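Local coordinates for protein hypothetical methylmalonyl-CoA decarboxylase alpha subunit (PDB 1X0U) that has no established function but belongs to the carboxyl transferase family of the ClpP/crotonase clan and packs into an assembly of six chains, at residues Ala171-Gly176 and Ala195-Val200; Leu250-Ser255 and Phe319-Gly324; Ser365-Pro370 and Ile415-Lys420. One frame throughout, in Å; residues are numbered along the deposited sequence.

Interaction 1 (Ala171-Gly176 and Ala195-Val200)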
loop_
_atom_site.group_PDB
_atom_site.type_symbol
_atom_site.label_atom_id
_atom_site.label_comp_id
_atom_site.label_asym_id
_atom_site.label_seq_id
_atom_site.Cartn_x
_atom_site.Cartn_y
_atom_site.Cartn_z
ATOM N N ALA A 171 35.009 -13.518 -19.691
ATOM C CA ALA A 171 36.265 -14.259 -19.781
ATOM C C ALA A 171 36.238 -15.262 -20.932
ATOM O O ALA A 171 36.732 -16.387 -20.802
ATOM C CB ALA A 171 36.546 -14.973 -18.448
ATOM N N GLY A 172 35.672 -14.837 -22.061
ATOM C CA GLY A 172 35.575 -15.703 -23.224
ATOM C C GLY A 172 35.393 -14.952 -24.534
ATOM O O GLY A 172 35.506 -13.730 -24.559
ATOM N N PRO A 173 35.118 -15.663 -25.644
ATOM C CA PRO A 173 34.912 -15.122 -26.992
ATOM C C PRO A 173 33.429 -15.030 -27.358
ATOM O O PRO A 173 32.937 -15.810 -28.169
ATOM C CB PRO A 173 35.636 -16.133 -27.858
ATOM C CG PRO A 173 35.236 -17.417 -27.207
ATOM C CD PRO A 173 35.282 -17.128 -25.702
ATOM N N ALA A 174 32.734 -14.062 -26.775
ATOM C CA ALA A 174 31.311 -13.882 -27.016
ATOM C C ALA A 174 30.922 -13.280 -28.367
ATOM O O ALA A 174 31.455 -12.243 -28.792
ATOM C CB ALA A 174 30.705 -13.040 -25.888
ATOM N N ALA A 175 29.973 -13.935 -29.035
ATOM C CA ALA A 175 29.453 -13.480 -30.323
ATOM C C ALA A 175 27.930 -13.581 -30.279
ATOM O O ALA A 175 27.382 -14.378 -29.520
ATOM C CB ALA A 175 30.007 -14.345 -31.452
ATOM N N GLY A 176 27.255 -12.771 -31.085
ATOM C CA GLY A 176 25.806 -12.799 -31.118
ATOM C C GLY A 176 25.140 -12.596 -29.768
ATOM O O GLY A 176 25.599 -11.798 -28.948
ATOM N N ALA A 195 42.169 -14.374 -26.368
ATOM C CA ALA A 195 41.016 -15.211 -26.036
ATOM C C ALA A 195 39.747 -14.499 -25.550
ATOM O O ALA A 195 38.723 -15.145 -25.314
ATOM C CB ALA A 195 41.428 -16.231 -25.003
ATOM N N TYR A 196 39.794 -13.183 -25.403
ATOM C CA TYR A 196 38.614 -12.477 -24.923
ATOM C C TYR A 196 38.146 -11.393 -25.875
ATOM O O TYR A 196 38.923 -10.557 -26.310
ATOM C CB TYR A 196 38.887 -11.846 -23.558
ATOM C CG TYR A 196 39.656 -12.735 -22.622
ATOM C CD1 TYR A 196 41.047 -12.659 -22.538
ATOM C CD2 TYR A 196 38.997 -13.663 -21.819
ATOM C CE1 TYR A 196 41.761 -13.488 -21.668
ATOM C CE2 TYR A 196 39.699 -14.492 -20.956
ATOM C CZ TYR A 196 41.076 -14.401 -20.880
ATOM O OH TYR A 196 41.758 -15.198 -19.988
ATOM N N TYR A 197 36.863 -11.417 -26.195
ATOM C CA TYR A 197 36.288 -10.416 -27.068
ATOM C C TYR A 197 34.787 -10.550 -27.076
ATOM O O TYR A 197 34.237 -11.492 -26.514
ATOM C CB TYR A 197 36.836 -10.566 -28.489
ATOM C CG TYR A 197 36.646 -11.930 -29.122
ATOM C CD1 TYR A 197 35.410 -12.321 -29.634
ATOM C CD2 TYR A 197 37.735 -12.806 -29.280
ATOM C CE1 TYR A 197 35.256 -13.544 -30.300
ATOM C CE2 TYR A 197 37.591 -14.032 -29.940
ATOM C CZ TYR A 197 36.347 -14.390 -30.451
ATOM O OH TYR A 197 36.196 -15.585 -31.119
ATOM N N MET A 198 34.119 -9.580 -27.669
ATOM C CA MET A 198 32.679 -9.658 -27.785
ATOM C C MET A 198 32.167 -8.731 -28.863
ATOM O O MET A 198 32.623 -7.596 -29.004
ATOM C CB MET A 198 31.973 -9.425 -26.428
ATOM C CG MET A 198 32.090 -8.081 -25.739
ATOM S SD MET A 198 31.247 -8.160 -24.096
ATOM C CE MET A 198 32.499 -7.775 -23.021
ATOM N N PHE A 199 31.259 -9.260 -29.672
ATOM C CA PHE A 199 30.654 -8.507 -30.757
ATOM C C PHE A 199 29.326 -9.148 -31.132
ATOM O O PHE A 199 29.137 -10.343 -30.929
ATOM C CB PHE A 199 31.594 -8.438 -31.975
ATOM C CG PHE A 199 32.313 -9.726 -32.285
ATOM C CD1 PHE A 199 33.694 -9.815 -32.131
ATOM C CD2 PHE A 199 31.625 -10.838 -32.758
ATOM C CE1 PHE A 199 34.381 -10.991 -32.446
ATOM C CE2 PHE A 199 32.300 -12.017 -33.075
ATOM C CZ PHE A 199 33.683 -12.095 -32.919
ATOM N N VAL A 200 28.396 -8.348 -31.645
ATOM C CA VAL A 200 27.080 -8.857 -32.032
ATOM C C VAL A 200 27.199 -9.739 -33.272
ATOM O O VAL A 200 26.671 -10.852 -33.308
ATOM C CB VAL A 200 26.097 -7.697 -32.323
ATOM C CG1 VAL A 200 24.755 -8.246 -32.776
ATOM C CG2 VAL A 200 25.921 -6.843 -31.068
#
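Pro173 lies over one face of the Tyr197 ring, and its CB does the touching: it stands 3.6 Å from the ring centroid in a CH-pi contact offset toward the rim, with CZ the nearest ring atom at 3.2 Å. The side chain of Tyr197 can reach across because its CG sits between the backbone N and the carbonyl carbon (chi1 56°). Ala174 O lies above one face of the Phe199 ring, near the rim, and Ala175 CB comes within 3.6 Å of Phe199 CE2. Tyr196 instead offers an edge, with Ala171 C in the ring plane 3.3 Å from CD2, while Ala195 CB covers the centre of one face. The hydroxyl of Tyr196 is bonded elsewhere, to Glu239.

The backbones under these side chains form a short parallel ladder. Its bonds use Gly172, Ala174 and Gly176, alternate residues of the strand, so the missing N-H of Pro173 costs this pairing nothing. Tyr197 N donates to Gly172 O, Ala174 N returns a bond to Tyr197 O, and Phe199 N reaches Ala174 O at 3.1 Å. That last oxygen also receives the CA-H of Met198, with CA and O 3.0 Å apart. Gly176 N ends the ladder with weak bonds to Phe199 O and Val200 O, and Val200 N makes a hydrogen bond to Glu379 of a neighbouring subunit.

The pair 173-175 and 197-199 makes a two-stranded sheet apart from the mixed sheet that contains strand 187-191. Met198 packs on that strand, and helix 216-220 abuts Tyr197 and Phe199.

Interaction 2 (Leu250-Ser255 and Phe319-Gly324); sequences LSYLPS and FARIAG
Tyr252 and Phe319 meet at a helix-on-sheet junction between helix 239-252 and strand 315-322 of the second mixed sheet. The touch is a CH-pi contact made by Phe319 CB, which sits over one face of the Tyr252 ring, 3.9 Å from its centroid. The two ring planes are 21° from parallel but displaced, with centroids 5.9 Å from each other, and little ring area is shared. Leu253 adds an apolar touch from CD2 to Phe319 CZ at 4.0 Å, its side chain lying across that of the phenylalanine.

In the chain, helix 239-252 follows strand 234-236, an outermost strand of the first mixed sheet. Thus the helix after the last strand of one sheet packs its C-terminal end on a strand of the other, consistent with two crotonase-type halves in tandem.

On the face of the Tyr252 ring opposite Phe319 CB a water sits over the ring centre. It donates to Ser251 OG at 2.7 Å and accepts from Arg321 NH2 at 3.0 Å; Ser251 OG is bonded to Arg248 O as well. Arg321 is extended (chi2 167°, chi3 -170°), which carries its NE to 4.1 Å from Tyr252 CE1. Arg321 NH2 also approaches Ser251 O to 2.9 Å, but the angle is too poor for a hydrogen bond. The guanidinium is anchored at NH1, which donates to Gly324 O at 2.9 Å from above the carbonyl plane and also to Pro262 O.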
loop_
_atom_site.group_PDB
_atom_site.type_symbol
_atom_site.label_atom_id
_atom_site.label_comp_id
_atom_site.label_asym_id
_atom_site.label_seq_id
_atom_site.Cartn_x
_atom_site.Cartn_y
_atom_site.Cartn_z
ATOM N N LEU A 250 31.997 -5.739 -5.251
ATOM C CA LEU A 250 30.926 -6.178 -4.357
ATOM C C LEU A 250 31.036 -5.544 -2.974
ATOM O O LEU A 250 30.014 -5.224 -2.351
ATOM C CB LEU A 250 30.937 -7.700 -4.211
ATOM C CG LEU A 250 30.407 -8.536 -5.377
ATOM C CD1 LEU A 250 30.782 -9.995 -5.146
ATOM C CD2 LEU A 250 28.889 -8.373 -5.500
ATOM N N SER A 251 32.266 -5.368 -2.492
ATOM C CA SER A 251 32.479 -4.776 -1.172
ATOM C C SER A 251 31.869 -3.383 -1.066
ATOM O O SER A 251 31.567 -2.930 0.027
ATOM C CB SER A 251 33.978 -4.705 -0.832
ATOM O OG SER A 251 34.658 -3.735 -1.621
ATOM N N TYR A 252 31.678 -2.707 -2.196
ATOM C CA TYR A 252 31.102 -1.363 -2.173
ATOM C C TYR A 252 29.576 -1.360 -2.320
ATOM O O TYR A 252 28.917 -0.338 -2.075
ATOM C CB TYR A 252 31.688 -0.505 -3.304
ATOM C CG TYR A 252 33.110 -0.025 -3.086
ATOM C CD1 TYR A 252 33.405 0.949 -2.128
ATOM C CD2 TYR A 252 34.156 -0.534 -3.850
ATOM C CE1 TYR A 252 34.703 1.401 -1.940
ATOM C CE2 TYR A 252 35.460 -0.089 -3.668
ATOM C CZ TYR A 252 35.727 0.873 -2.715
ATOM O OH TYR A 252 37.018 1.285 -2.534
ATOM N N LEU A 253 29.013 -2.498 -2.708
ATOM C CA LEU A 253 27.573 -2.570 -2.939
ATOM C C LEU A 253 26.754 -3.321 -1.895
ATOM O O LEU A 253 27.266 -4.189 -1.185
ATOM C CB LEU A 253 27.323 -3.198 -4.323
ATOM C CG LEU A 253 28.290 -2.742 -5.426
ATOM C CD1 LEU A 253 27.995 -3.469 -6.727
ATOM C CD2 LEU A 253 28.165 -1.243 -5.620
ATOM N N PRO A 254 25.459 -2.964 -1.765
ATOM C CA PRO A 254 24.574 -3.632 -0.809
ATOM C C PRO A 254 24.242 -4.946 -1.500
ATOM O O PRO A 254 24.550 -5.101 -2.682
ATOM C CB PRO A 254 23.367 -2.710 -0.764
ATOM C CG PRO A 254 23.294 -2.232 -2.178
ATOM C CD PRO A 254 24.744 -1.870 -2.446
ATOM N N SER A 255 23.611 -5.877 -0.793
ATOM C CA SER A 255 23.275 -7.163 -1.398
ATOM C C SER A 255 22.085 -7.005 -2.330
ATOM O O SER A 255 21.891 -7.790 -3.258
ATOM C CB SER A 255 22.941 -8.194 -0.312
ATOM O OG SER A 255 24.073 -8.492 0.488
ATOM N N PHE A 319 33.734 4.634 -7.025
ATOM C CA PHE A 319 33.348 4.400 -5.647
ATOM C C PHE A 319 34.502 4.679 -4.695
ATOM O O PHE A 319 35.677 4.600 -5.065
ATOM C CB PHE A 319 32.899 2.944 -5.456
ATOM C CG PHE A 319 31.706 2.550 -6.297
ATOM C CD1 PHE A 319 31.834 1.594 -7.302
ATOM C CD2 PHE A 319 30.458 3.121 -6.072
ATOM C CE1 PHE A 319 30.730 1.213 -8.074
ATOM C CE2 PHE A 319 29.354 2.747 -6.836
ATOM C CZ PHE A 319 29.493 1.787 -7.842
ATOM N N ALA A 320 34.146 4.991 -3.457
ATOM C CA ALA A 320 35.123 5.272 -2.425
ATOM C C ALA A 320 34.371 5.297 -1.118
ATOM O O ALA A 320 33.151 5.172 -1.091
ATOM C CB ALA A 320 35.777 6.633 -2.667
ATOM N N ARG A 321 35.099 5.454 -0.029
ATOM C CA ARG A 321 34.454 5.547 1.257
ATOM C C ARG A 321 34.844 6.863 1.880
ATOM O O ARG A 321 35.962 7.341 1.687
ATOM C CB ARG A 321 34.879 4.394 2.166
ATOM C CG ARG A 321 34.158 3.099 1.861
ATOM C CD ARG A 321 34.805 1.920 2.544
ATOM N NE ARG A 321 34.248 0.669 2.041
ATOM C CZ ARG A 321 33.004 0.269 2.264
ATOM N NH1 ARG A 321 32.195 1.024 2.991
ATOM N NH2 ARG A 321 32.561 -0.874 1.742
ATOM N N ILE A 322 33.905 7.458 2.604
ATOM C CA ILE A 322 34.159 8.701 3.311
ATOM C C ILE A 322 33.753 8.460 4.750
ATOM O O ILE A 322 32.561 8.397 5.071
ATOM C CB ILE A 322 33.366 9.870 2.719
ATOM C CG1 ILE A 322 33.990 10.266 1.374
ATOM C CG2 ILE A 322 33.381 11.044 3.693
ATOM C CD1 ILE A 322 33.353 11.457 0.714
ATOM N N ALA A 323 34.753 8.302 5.609
ATOM C CA ALA A 323 34.517 8.020 7.022
ATOM C C ALA A 323 33.816 6.670 7.123
ATOM O O ALA A 323 32.863 6.507 7.880
ATOM C CB ALA A 323 33.653 9.115 7.654
ATOM N N GLY A 324 34.278 5.712 6.326
ATOM C CA GLY A 324 33.700 4.380 6.360
ATOM C C GLY A 324 32.485 4.100 5.491
ATOM O O GLY A 324 32.199 2.937 5.213
HETATM O O HOH W 1 34.785 -1.378 -0.218
#

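Interaction 3 (Ser365-Pro370 and Ile415-Lys420); sequences SLVDTP and IAMSIK
One hydrogen bond joins Ser365 to Met417. Ser365 OG donates to Met417 O at 2.9 Å, with a C=O...donor angle of 158° and a modest tilt from the carbonyl plane. The hydroxyl thus grips a buried backbone oxygen just where the chain leaves helical geometry. Ser418 is the first residue after helix 411-416 to do so, with positive phi, and its N remains bonded to Ile415 O at 3.1 Å.

The apolar contacts are gathered on Met417. Its CB meets Val367 CG2 at 3.5 Å, closer than usual for two carbons, and the two side chains run past one another in opposite senses. Farther out, Met417 CG lies 4.0 Å from Thr369 CG2. The thioether chain is bent at both chi2 (-54°) and chi3 (-73°), and the methyl folds back toward the strand: CE comes to 3.8 Å from Leu366 O while staying near Val367 CG2. Ser365, Val367 and Thr369, every second residue of the strand, present one face to Met417. Thr369 directs its methyl to this contact, while its OG1 is bonded to Gly339 O.

Around the pair, Phe394 of helix 383-396 packs on both Ser365 and Ser418, and Asn332 of strand 325-332 touches Met417. Strand 363-369 is hydrogen-bonded to its parallel neighbour 401-406. The segment 415-420 belongs to the connection from 401-406 to the next parallel strand, 426-429. A helical connection folded back over the sheet face is the beta-alpha-beta crossover, and here Met417 is the residue by which it packs on strand 363-369, two places from 426-429.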
loop_
_atom_site.group_PDB
_atom_site.type_symbol
_atom_site.label_atom_id
_atom_site.label_comp_id
_atom_site.label_asym_id
_atom_site.label_seq_id
_atom_site.Cartn_x
_atom_site.Cartn_y
_atom_site.Cartn_z
ATOM N N SER A 365 29.356 15.288 -6.202
ATOM C CA SER A 365 29.793 15.936 -7.433
ATOM C C SER A 365 30.926 16.926 -7.119
ATOM O O SER A 365 30.851 17.696 -6.160
ATOM C CB SER A 365 28.647 16.703 -8.098
ATOM O OG SER A 365 27.603 15.838 -8.496
ATOM N N LEU A 366 31.975 16.882 -7.933
ATOM C CA LEU A 366 33.116 17.782 -7.806
ATOM C C LEU A 366 33.113 18.425 -9.177
ATOM O O LEU A 366 33.339 17.759 -10.187
ATOM C CB LEU A 366 34.402 16.986 -7.549
ATOM C CG LEU A 366 34.320 16.160 -6.258
ATOM C CD1 LEU A 366 35.442 15.140 -6.190
ATOM C CD2 LEU A 366 34.358 17.086 -5.074
ATOM N N VAL A 367 32.855 19.727 -9.210
ATOM C CA VAL A 367 32.716 20.436 -10.471
ATOM C C VAL A 367 33.819 21.350 -10.974
ATOM O O VAL A 367 34.418 22.117 -10.215
ATOM C CB VAL A 367 31.403 21.266 -10.455
ATOM C CG1 VAL A 367 31.150 21.890 -11.831
ATOM C CG2 VAL A 367 30.239 20.376 -10.026
ATOM N N ASP A 368 34.040 21.270 -12.285
ATOM C CA ASP A 368 35.000 22.100 -13.002
ATOM C C ASP A 368 34.816 21.794 -14.474
ATOM O O ASP A 368 35.619 21.111 -15.093
ATOM C CB ASP A 368 36.447 21.813 -12.576
ATOM C CG ASP A 368 37.428 22.816 -13.165
ATOM O OD1 ASP A 368 36.968 23.834 -13.734
ATOM O OD2 ASP A 368 38.656 22.589 -13.055
ATOM N N THR A 369 33.725 22.298 -15.025
ATOM C CA THR A 369 33.400 22.072 -16.420
ATOM C C THR A 369 32.933 23.377 -17.059
ATOM O O THR A 369 32.098 24.090 -16.499
ATOM C CB THR A 369 32.305 20.979 -16.550
ATOM O OG1 THR A 369 31.918 20.846 -17.922
ATOM C CG2 THR A 369 31.083 21.326 -15.694
ATOM N N PRO A 370 33.485 23.710 -18.234
ATOM C CA PRO A 370 33.167 24.920 -18.991
ATOM C C PRO A 370 31.975 24.763 -19.931
ATOM O O PRO A 370 31.525 25.737 -20.534
ATOM C CB PRO A 370 34.451 25.164 -19.764
ATOM C CG PRO A 370 34.821 23.772 -20.158
ATOM C CD PRO A 370 34.601 22.985 -18.874
ATOM N N ILE A 415 24.387 22.922 -14.632
ATOM C CA ILE A 415 23.127 22.310 -14.240
ATOM C C ILE A 415 23.255 20.799 -14.220
ATOM O O ILE A 415 22.764 20.139 -13.310
ATOM C CB ILE A 415 22.001 22.701 -15.237
ATOM C CG1 ILE A 415 21.943 24.220 -15.364
ATOM C CG2 ILE A 415 20.645 22.151 -14.760
ATOM C CD1 ILE A 415 21.067 24.703 -16.486
ATOM N N ALA A 416 23.941 20.257 -15.223
ATOM C CA ALA A 416 24.110 18.811 -15.340
ATOM C C ALA A 416 24.984 18.186 -14.260
ATOM O O ALA A 416 25.036 16.962 -14.136
ATOM C CB ALA A 416 24.661 18.459 -16.731
ATOM N N MET A 417 25.673 19.001 -13.473
ATOM C CA MET A 417 26.509 18.421 -12.432
ATOM C C MET A 417 25.758 18.326 -11.112
ATOM O O MET A 417 26.303 17.845 -10.120
ATOM C CB MET A 417 27.810 19.220 -12.263
ATOM C CG MET A 417 28.819 19.022 -13.403
ATOM S SD MET A 417 29.188 17.275 -13.695
ATOM C CE MET A 417 30.217 16.888 -12.257
ATOM N N SER A 418 24.502 18.781 -11.129
ATOM C CA SER A 418 23.575 18.772 -9.986
ATOM C C SER A 418 23.507 20.071 -9.192
ATOM O O SER A 418 24.406 20.387 -8.409
ATOM C CB SER A 418 23.875 17.624 -9.013
ATOM O OG SER A 418 22.975 17.670 -7.904
ATOM N N ILE A 419 22.423 20.812 -9.394
ATOM C CA ILE A 419 22.203 22.072 -8.695
ATOM C C ILE A 419 20.934 21.943 -7.858
ATOM O O ILE A 419 20.115 21.060 -8.106
ATOM C CB ILE A 419 22.050 23.245 -9.676
ATOM C CG1 ILE A 419 20.859 23.009 -10.602
ATOM C CG2 ILE A 419 23.332 23.414 -10.466
ATOM C CD1 ILE A 419 20.570 24.185 -11.543
ATOM N N LYS A 420 20.771 22.812 -6.868
ATOM C CA LYS A 420 19.599 22.742 -6.003
ATOM C C LYS A 420 18.270 22.548 -6.729
ATOM O O LYS A 420 17.498 21.663 -6.376
ATOM C CB LYS A 420 19.516 23.979 -5.110
ATOM C CG LYS A 420 20.497 23.978 -3.943
ATOM C CD LYS A 420 20.355 25.266 -3.134
ATOM C CE LYS A 420 21.025 25.146 -1.784
ATOM N NZ LYS A 420 20.822 26.384 -0.979
#

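Overall arrangement
Followed from the N terminus, the three contacts come in series, none enclosing or crossing another. Interaction 1 closes a short loop of 18 residues, which holds strand 187-191 of the first mixed sheet. Interaction 2 spans 63 residues and ties helix 239-252 to strand 315-322 of the second mixed sheet. Interaction 3 closes a 44-residue loop that leaves strand 363-369 of that second sheet and returns to pack on it, holding helix 383-396 and strand 401-406; its nearest atoms remain about 8 Å from interaction 2. Interaction 1 lies across the chain's centre from the other two, its own centre about 37 Å from that of interaction 3; yet both touch a neighbouring subunit, whereas interaction 2 does not.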